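Local atomic coordinates of trimethylamine-N-oxide reductase (Haemophilus influenzae, PDB entry 7L5I), a protein that probably reduces S- or N-oxides such as trimethylamine N-oxide at a molybdenum centre carried by two molybdopterin guanine dinucleotide cofactors. Residues Val700-Asp714 against Ala729-Ala743. Sequence-based numbering, arbitrary orientation.
Sequences VMIHPEDAAARGIKD and AGAAVTENIIKGTVA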
ATOM      1  N   VAL A 700       5.261  17.098  10.329  1.00 15.83           N
ATOM      2  CA  VAL A 700       5.894  17.316   9.030  1.00 16.71           C
ATOM      3  C   VAL A 700       7.377  17.529   9.276  1.00 17.33           C
ATOM      4  O   VAL A 700       7.755  18.336  10.133  1.00 16.60           O
ATOM      5  CB  VAL A 700       5.269  18.495   8.265  1.00 16.07           C
ATOM      6  CG1 VAL A 700       5.328  19.800   9.069  1.00 19.64           C
ATOM      7  CG2 VAL A 700       5.954  18.678   6.935  1.00 15.65           C
ATOM      8  N   MET A 701       8.212  16.749   8.582  1.00 15.30           N
ATOM      9  CA  MET A 701       9.655  16.869   8.727  1.00 15.24           C
ATOM     10  C   MET A 701      10.136  18.026   7.868  1.00 15.44           C
ATOM     11  O   MET A 701       9.802  18.105   6.680  1.00 15.47           O
ATOM     12  CB  MET A 701      10.353  15.565   8.327  1.00 16.34           C
ATOM     13  CG  MET A 701       9.934  14.375   9.178  1.00 21.76           C
ATOM     14  SD  MET A 701      10.485  12.799   8.434  1.00 26.11           S
ATOM     15  CE  MET A 701      12.269  12.958   8.496  1.00 24.59           C
ATOM     16  N   ILE A 702      10.890  18.936   8.488  1.00 17.45           N
ATOM     17  CA  ILE A 702      11.347  20.171   7.838  1.00 15.07           C
ATOM     18  C   ILE A 702      12.817  20.375   8.170  1.00 12.87           C
ATOM     19  O   ILE A 702      13.217  20.265   9.333  1.00 14.40           O
ATOM     20  CB  ILE A 702      10.569  21.417   8.296  1.00 19.00           C
ATOM     21  CG1 ILE A 702       9.079  21.228   8.143  1.00 21.50           C
ATOM     22  CG2 ILE A 702      11.003  22.626   7.462  1.00 20.27           C
ATOM     23  CD1 ILE A 702       8.281  22.394   8.700  1.00 24.55           C
ATOM     24  N   HIS A 703      13.617  20.655   7.152  1.00 17.59           N
ATOM     25  CA  HIS A 703      15.050  20.888   7.343  1.00 16.84           C
ATOM     26  C   HIS A 703      15.264  22.206   8.094  1.00 16.87           C
ATOM     27  O   HIS A 703      14.531  23.172   7.867  1.00 18.11           O
ATOM     28  CB  HIS A 703      15.737  20.941   5.976  1.00 20.30           C
ATOM     29  CG  HIS A 703      17.226  20.969   6.057  1.00 21.24           C
ATOM     30  ND1 HIS A 703      17.936  22.140   6.244  1.00 21.67           N
ATOM     31  CD2 HIS A 703      18.139  19.974   6.007  1.00 21.74           C
ATOM     32  CE1 HIS A 703      19.229  21.861   6.292  1.00 28.30           C
ATOM     33  NE2 HIS A 703      19.378  20.551   6.155  1.00 27.49           N
ATOM     34  N   PRO A 704      16.261  22.272   8.973  1.00 19.85           N
ATOM     35  CA  PRO A 704      16.440  23.494   9.786  1.00 20.74           C
ATOM     36  C   PRO A 704      16.610  24.764   8.980  1.00 22.05           C
ATOM     37  O   PRO A 704      16.179  25.833   9.434  1.00 23.34           O
ATOM     38  CB  PRO A 704      17.700  23.192  10.615  1.00 22.83           C
ATOM     39  CG  PRO A 704      17.870  21.730  10.589  1.00 26.78           C
ATOM     40  CD  PRO A 704      17.234  21.218   9.321  1.00 23.87           C
ATOM     41  N   GLU A 705      17.222  24.708   7.802  1.00 21.41           N
ATOM     42  CA  GLU A 705      17.392  25.939   7.039  1.00 23.20           C
ATOM     43  C   GLU A 705      16.088  26.383   6.400  1.00 26.06           C
ATOM     44  O   GLU A 705      15.819  27.585   6.312  1.00 23.20           O
ATOM     45  CB  GLU A 705      18.493  25.746   5.995  1.00 28.23           C
ATOM     46  CG  GLU A 705      19.836  25.435   6.666  1.00 33.76           C
ATOM     47  CD  GLU A 705      20.993  25.289   5.691  1.00 41.71           C
ATOM     48  OE1 GLU A 705      20.853  25.696   4.518  1.00 42.77           O
ATOM     49  OE2 GLU A 705      22.052  24.769   6.109  1.00 51.69           O
ATOM     50  N   ASP A 706      15.247  25.444   5.979  1.00 18.64           N
ATOM     51  CA  ASP A 706      13.942  25.816   5.463  1.00 20.12           C
ATOM     52  C   ASP A 706      13.042  26.333   6.589  1.00 18.33           C
ATOM     53  O   ASP A 706      12.245  27.260   6.387  1.00 22.27           O
ATOM     54  CB  ASP A 706      13.313  24.615   4.731  1.00 20.23           C
ATOM     55  CG  ASP A 706      14.141  24.151   3.503  1.00 29.57           C
ATOM     56  OD1 ASP A 706      14.668  25.010   2.751  1.00 24.05           O
ATOM     57  OD2 ASP A 706      14.269  22.916   3.272  1.00 23.98           O
ATOM     58  N   ALA A 707      13.173  25.760   7.780  1.00 18.93           N
ATOM     59  CA  ALA A 707      12.388  26.207   8.919  1.00 16.87           C
ATOM     60  C   ALA A 707      12.838  27.599   9.370  1.00 22.64           C
ATOM     61  O   ALA A 707      12.014  28.483   9.620  1.00 21.03           O
ATOM     62  CB  ALA A 707      12.521  25.211  10.065  1.00 22.44           C
ATOM     63  N   ALA A 708      14.146  27.802   9.483  1.00 23.68           N
ATOM     64  CA  ALA A 708      14.651  29.102   9.932  1.00 22.31           C
ATOM     65  C   ALA A 708      14.247  30.216   8.982  1.00 24.94           C
ATOM     66  O   ALA A 708      13.961  31.339   9.418  1.00 26.63           O
ATOM     67  CB  ALA A 708      16.170  29.037  10.075  1.00 27.68           C
ATOM     68  N   ALA A 709      14.212  29.937   7.677  1.00 22.69           N
ATOM     69  CA  ALA A 709      13.822  30.964   6.720  1.00 25.80           C
ATOM     70  C   ALA A 709      12.390  31.443   6.920  1.00 28.34           C
ATOM     71  O   ALA A 709      12.037  32.518   6.427  1.00 24.98           O
ATOM     72  CB  ALA A 709      13.981  30.448   5.292  1.00 27.51           C
ATOM     73  N   ARG A 710      11.561  30.670   7.622  1.00 27.22           N
ATOM     74  CA  ARG A 710      10.159  30.986   7.847  1.00 22.16           C
ATOM     75  C   ARG A 710       9.850  31.280   9.312  1.00 21.61           C
ATOM     76  O   ARG A 710       8.677  31.383   9.686  1.00 24.05           O
ATOM     77  CB  ARG A 710       9.291  29.817   7.362  1.00 21.19           C
ATOM     78  CG  ARG A 710       9.399  29.558   5.881  1.00 21.48           C
ATOM     79  CD  ARG A 710       8.935  28.139   5.486  1.00 21.30           C
ATOM     80  NE  ARG A 710       8.853  28.087   4.033  1.00 19.39           N
ATOM     81  CZ  ARG A 710       9.898  27.922   3.232  1.00 17.89           C
ATOM     82  NH1 ARG A 710      11.109  27.753   3.751  1.00 20.88           N
ATOM     83  NH2 ARG A 710       9.738  27.935   1.931  1.00 18.37           N
ATOM     84  N   GLY A 711      10.869  31.386  10.156  1.00 21.95           N
ATOM     85  CA  GLY A 711      10.621  31.589  11.573  1.00 25.52           C
ATOM     86  C   GLY A 711       9.913  30.444  12.246  1.00 29.76           C
ATOM     87  O   GLY A 711       9.187  30.661  13.228  1.00 24.71           O
ATOM     88  N   ILE A 712      10.118  29.214  11.763  1.00 23.93           N
ATOM     89  CA  ILE A 712       9.454  28.034  12.305  1.00 22.71           C
ATOM     90  C   ILE A 712      10.406  27.323  13.256  1.00 22.84           C
ATOM     91  O   ILE A 712      11.550  27.010  12.899  1.00 25.74           O
ATOM     92  CB  ILE A 712       8.990  27.098  11.176  1.00 20.68           C
ATOM     93  CG1 ILE A 712       7.896  27.756  10.372  1.00 22.94           C
ATOM     94  CG2 ILE A 712       8.536  25.754  11.773  1.00 22.10           C
ATOM     95  CD1 ILE A 712       7.628  27.088   9.048  1.00 23.44           C
ATOM     96  N   LYS A 713       9.936  27.060  14.467  1.00 22.81           N
ATOM     97  CA  LYS A 713      10.695  26.307  15.450  1.00 27.18           C
ATOM     98  C   LYS A 713      10.041  24.947  15.666  1.00 27.15           C
ATOM     99  O   LYS A 713       8.848  24.760  15.419  1.00 24.37           O
ATOM    100  CB  LYS A 713      10.786  27.066  16.776  1.00 38.56           C
ATOM    101  CG  LYS A 713      11.855  26.530  17.728  1.00 65.26           C
ATOM    102  CD  LYS A 713      13.286  26.786  17.230  1.00 74.82           C
ATOM    103  CE  LYS A 713      14.277  25.749  17.777  1.00 73.28           C
ATOM    104  NZ  LYS A 713      14.231  24.430  17.063  1.00 55.19           N
ATOM    105  N   ASP A 714      10.850  24.002  16.126  1.00 26.33           N
ATOM    106  CA  ASP A 714      10.357  22.665  16.391  1.00 26.49           C
ATOM    107  C   ASP A 714       9.142  22.723  17.306  1.00 28.89           C
ATOM    108  O   ASP A 714       9.157  23.396  18.340  1.00 24.91           O
ATOM    109  CB  ASP A 714      11.466  21.830  17.027  1.00 30.49           C
ATOM    110  CG  ASP A 714      11.122  20.374  17.062  1.00 35.94           C
ATOM    111  OD1 ASP A 714      11.165  19.736  15.990  1.00 34.38           O
ATOM    112  OD2 ASP A 714      10.780  19.873  18.156  1.00 40.75           O
ATOM    113  N   ALA A 729      -0.116  21.104  10.157  1.00 17.54           N
ATOM    114  CA  ALA A 729       0.796  20.068  10.614  1.00 15.55           C
ATOM    115  C   ALA A 729       1.647  20.634  11.736  1.00 19.08           C
ATOM    116  O   ALA A 729       1.651  21.836  11.994  1.00 19.29           O
ATOM    117  CB  ALA A 729       1.635  19.551   9.446  1.00 13.66           C
ATOM    118  N   GLY A 730       2.350  19.746  12.429  1.00 16.96           N
ATOM    119  CA  GLY A 730       3.244  20.127  13.508  1.00 19.75           C
ATOM    120  C   GLY A 730       4.693  19.954  13.089  1.00 20.52           C
ATOM    121  O   GLY A 730       5.091  18.879  12.635  1.00 16.96           O
ATOM    122  N   ALA A 731       5.487  21.008  13.283  1.00 17.06           N
ATOM    123  CA  ALA A 731       6.842  20.995  12.754  1.00 16.86           C
ATOM    124  C   ALA A 731       7.744  20.045  13.519  1.00 18.36           C
ATOM    125  O   ALA A 731       7.856  20.113  14.747  1.00 19.94           O
ATOM    126  CB  ALA A 731       7.446  22.405  12.800  1.00 18.77           C
ATOM    127  N   ALA A 732       8.419  19.169  12.779  1.00 18.87           N
ATOM    128  CA  ALA A 732       9.498  18.342  13.291  1.00 19.62           C
ATOM    129  C   ALA A 732      10.733  18.791  12.529  1.00 21.10           C
ATOM    130  O   ALA A 732      10.937  18.381  11.382  1.00 17.77           O
ATOM    131  CB  ALA A 732       9.227  16.853  13.089  1.00 23.09           C
ATOM    132  N   VAL A 733      11.532  19.662  13.144  1.00 18.03           N
ATOM    133  CA  VAL A 733      12.673  20.280  12.475  1.00 20.35           C
ATOM    134  C   VAL A 733      13.854  19.332  12.621  1.00 19.83           C
ATOM    135  O   VAL A 733      14.267  19.010  13.742  1.00 22.75           O
ATOM    136  CB  VAL A 733      12.998  21.662  13.067  1.00 23.33           C
ATOM    137  CG1 VAL A 733      14.254  22.244  12.416  1.00 24.81           C
ATOM    138  CG2 VAL A 733      11.834  22.608  12.869  1.00 22.01           C
ATOM    139  N   THR A 734      14.419  18.907  11.492  1.00 21.86           N
ATOM    140  CA  THR A 734      15.387  17.832  11.512  1.00 21.30           C
ATOM    141  C   THR A 734      16.277  17.852  10.275  1.00 17.79           C
ATOM    142  O   THR A 734      15.837  18.204   9.182  1.00 21.24           O
ATOM    143  CB  THR A 734      14.657  16.478  11.617  1.00 23.65           C
ATOM    144  OG1 THR A 734      15.619  15.434  11.587  1.00 23.74           O
ATOM    145  CG2 THR A 734      13.661  16.293  10.455  1.00 22.78           C
ATOM    146  N   GLU A 735      17.539  17.503  10.470  1.00 19.17           N
ATOM    147  CA  GLU A 735      18.427  17.285   9.342  1.00 22.03           C
ATOM    148  C   GLU A 735      18.160  15.957   8.654  1.00 22.40           C
ATOM    149  O   GLU A 735      18.836  15.634   7.669  1.00 25.95           O
ATOM    150  CB  GLU A 735      19.881  17.349   9.799  1.00 29.52           C
ATOM    151  CG  GLU A 735      20.271  18.717  10.312  1.00 40.87           C
ATOM    152  CD  GLU A 735      21.664  19.113   9.865  1.00 62.87           C
ATOM    153  OE1 GLU A 735      21.891  19.187   8.636  1.00 63.20           O
ATOM    154  OE2 GLU A 735      22.531  19.335  10.738  1.00 66.72           O
ATOM    155  N   ASN A 736      17.170  15.206   9.127  1.00 19.69           N
ATOM    156  CA  ASN A 736      16.844  13.909   8.541  1.00 18.32           C
ATOM    157  C   ASN A 736      15.965  13.994   7.318  1.00 19.18           C
ATOM    158  O   ASN A 736      15.430  12.964   6.883  1.00 18.84           O
ATOM    159  CB  ASN A 736      16.157  13.032   9.578  1.00 21.43           C
ATOM    160  CG  ASN A 736      17.085  12.605  10.679  1.00 21.51           C
ATOM    161  OD1 ASN A 736      18.310  12.586  10.515  1.00 25.13           O
ATOM    162  ND2 ASN A 736      16.513  12.278  11.816  1.00 27.55           N
ATOM    163  N   ILE A 737      15.775  15.171   6.749  1.00 19.71           N
ATOM    164  CA  ILE A 737      15.118  15.314   5.455  1.00 17.80           C
ATOM    165  C   ILE A 737      16.054  16.174   4.618  1.00 19.02           C
ATOM    166  O   ILE A 737      16.696  17.089   5.137  1.00 20.15           O
ATOM    167  CB  ILE A 737      13.713  15.923   5.589  1.00 18.57           C
ATOM    168  CG1 ILE A 737      12.919  15.853   4.279  1.00 18.47           C
ATOM    169  CG2 ILE A 737      13.806  17.378   6.085  1.00 16.44           C
ATOM    170  CD1 ILE A 737      12.410  14.497   3.951  1.00 21.00           C
ATOM    171  N   ILE A 738      16.194  15.829   3.339  1.00 16.98           N
ATOM    172  CA  ILE A 738      17.080  16.588   2.455  1.00 17.13           C
ATOM    173  C   ILE A 738      16.581  18.025   2.313  1.00 19.68           C
ATOM    174  O   ILE A 738      15.376  18.288   2.217  1.00 19.05           O
ATOM    175  CB  ILE A 738      17.161  15.850   1.104  1.00 15.32           C
ATOM    176  CG1 ILE A 738      18.269  16.425   0.237  1.00 17.54           C
ATOM    177  CG2 ILE A 738      15.835  15.900   0.366  1.00 16.65           C
ATOM    178  CD1 ILE A 738      18.445  15.686  -1.100  1.00 17.54           C
ATOM    179  N   LYS A 739      17.513  18.979   2.317  1.00 18.63           N
ATOM    180  CA  LYS A 739      17.108  20.380   2.232  1.00 20.18           C
ATOM    181  C   LYS A 739      16.295  20.622   0.968  1.00 15.81           C
ATOM    182  O   LYS A 739      16.626  20.118  -0.110  1.00 20.32           O
ATOM    183  CB  LYS A 739      18.336  21.298   2.233  1.00 24.03           C
ATOM    184  CG  LYS A 739      17.985  22.774   2.305  1.00 24.96           C
ATOM    185  CD  LYS A 739      19.237  23.629   2.066  1.00 38.26           C
ATOM    186  CE  LYS A 739      19.034  25.077   2.500  1.00 50.59           C
ATOM    187  NZ  LYS A 739      17.931  25.770   1.775  1.00 60.55           N
ATOM    188  N   GLY A 740      15.202  21.378   1.107  1.00 16.80           N
ATOM    189  CA  GLY A 740      14.343  21.690  -0.018  1.00 17.64           C
ATOM    190  C   GLY A 740      13.111  20.807  -0.111  1.00 15.97           C
ATOM    191  O   GLY A 740      12.253  21.062  -0.959  1.00 16.09           O
ATOM    192  N   THR A 741      13.005  19.819   0.762  1.00 14.20           N
ATOM    193  CA  THR A 741      11.934  18.834   0.751  1.00 15.86           C
ATOM    194  C   THR A 741      11.349  18.743   2.147  1.00 14.16           C
ATOM    195  O   THR A 741      12.061  18.869   3.153  1.00 15.53           O
ATOM    196  CB  THR A 741      12.485  17.484   0.276  1.00 19.14           C
ATOM    197  OG1 THR A 741      12.951  17.625  -1.069  1.00 21.97           O
ATOM    198  CG2 THR A 741      11.415  16.394   0.347  1.00 18.43           C
ATOM    199  N   VAL A 742      10.031  18.506   2.204  1.00 14.64           N
ATOM    200  CA  VAL A 742       9.356  18.208   3.454  1.00 13.91           C
ATOM    201  C   VAL A 742       8.687  16.844   3.311  1.00 11.40           C
ATOM    202  O   VAL A 742       8.348  16.429   2.199  1.00 15.64           O
ATOM    203  CB  VAL A 742       8.311  19.270   3.841  1.00 17.56           C
ATOM    204  CG1 VAL A 742       9.028  20.583   4.178  1.00 19.27           C
ATOM    205  CG2 VAL A 742       7.302  19.487   2.742  1.00 17.56           C
ATOM    206  N   ALA A 743       8.508  16.155   4.433  1.00 14.67           N
ATOM    207  CA  ALA A 743       7.865  14.842   4.427  1.00 13.10           C
ATOM    208  C   ALA A 743       6.662  14.864   5.357  1.00 15.17           C
ATOM    209  O   ALA A 743       6.792  15.220   6.534  1.00 15.05           O
ATOM    210  CB  ALA A 743       8.792  13.738   4.883  1.00 14.04           C
TER
HETATM  211  O   HOH W   1      12.699  21.190   4.501  1.00 21.20           O
HETATM  212  O   HOH W   2      22.076  19.482   5.998  1.00 46.42           O
HETATM  213  O   HOH W   3      15.273  25.068   0.227  1.00 32.31           O
HETATM  214  O   HOH W   4       8.533  18.526  16.899  1.00 30.36           O
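His703 is sandwiched between Lys739 and Pro704: Lys739 CB stands 3.9 Å from the ring centroid, 6° off its normal, a CH-pi contact, while Pro704 CD covers the opposite face toward the rim. CG lies anti to the backbone N (chi1 -171°), which sets the ring beside Lys739 with ND1 near Glu705 N. ND1 caps the helix at 704-708, accepting from Glu705 N at 3.1 Å with the donor 25° out of the ring plane; NE2 and, across the contact, Glu735 OE1 share a water. Asp706 turns its carboxylate to the type II turn at 738-741, where the syn lone pair of OD2 takes Gly740 N at 2.8 Å. Its OD1 forms a long, weak salt bridge to Lys739 NZ, 3.5 Å away. Beyond the helix, Asp714 OD1 receives Val733 N at 2.9 Å, nearly along the C-O axis. Strand 700-702 runs between strands 729-733 (parallel) and 741-743 (antiparallel), and Met701 SD packs 4.0 Å from Ala743 CB. Strand, capped helix and turn are thus joined within the molybdopterin dinucleotide-binding domain. With ND1 accepting, the proton of a neutral ring would be on NE2; the His703 cap and Asp706 carboxylate together tie the helix start to the turn.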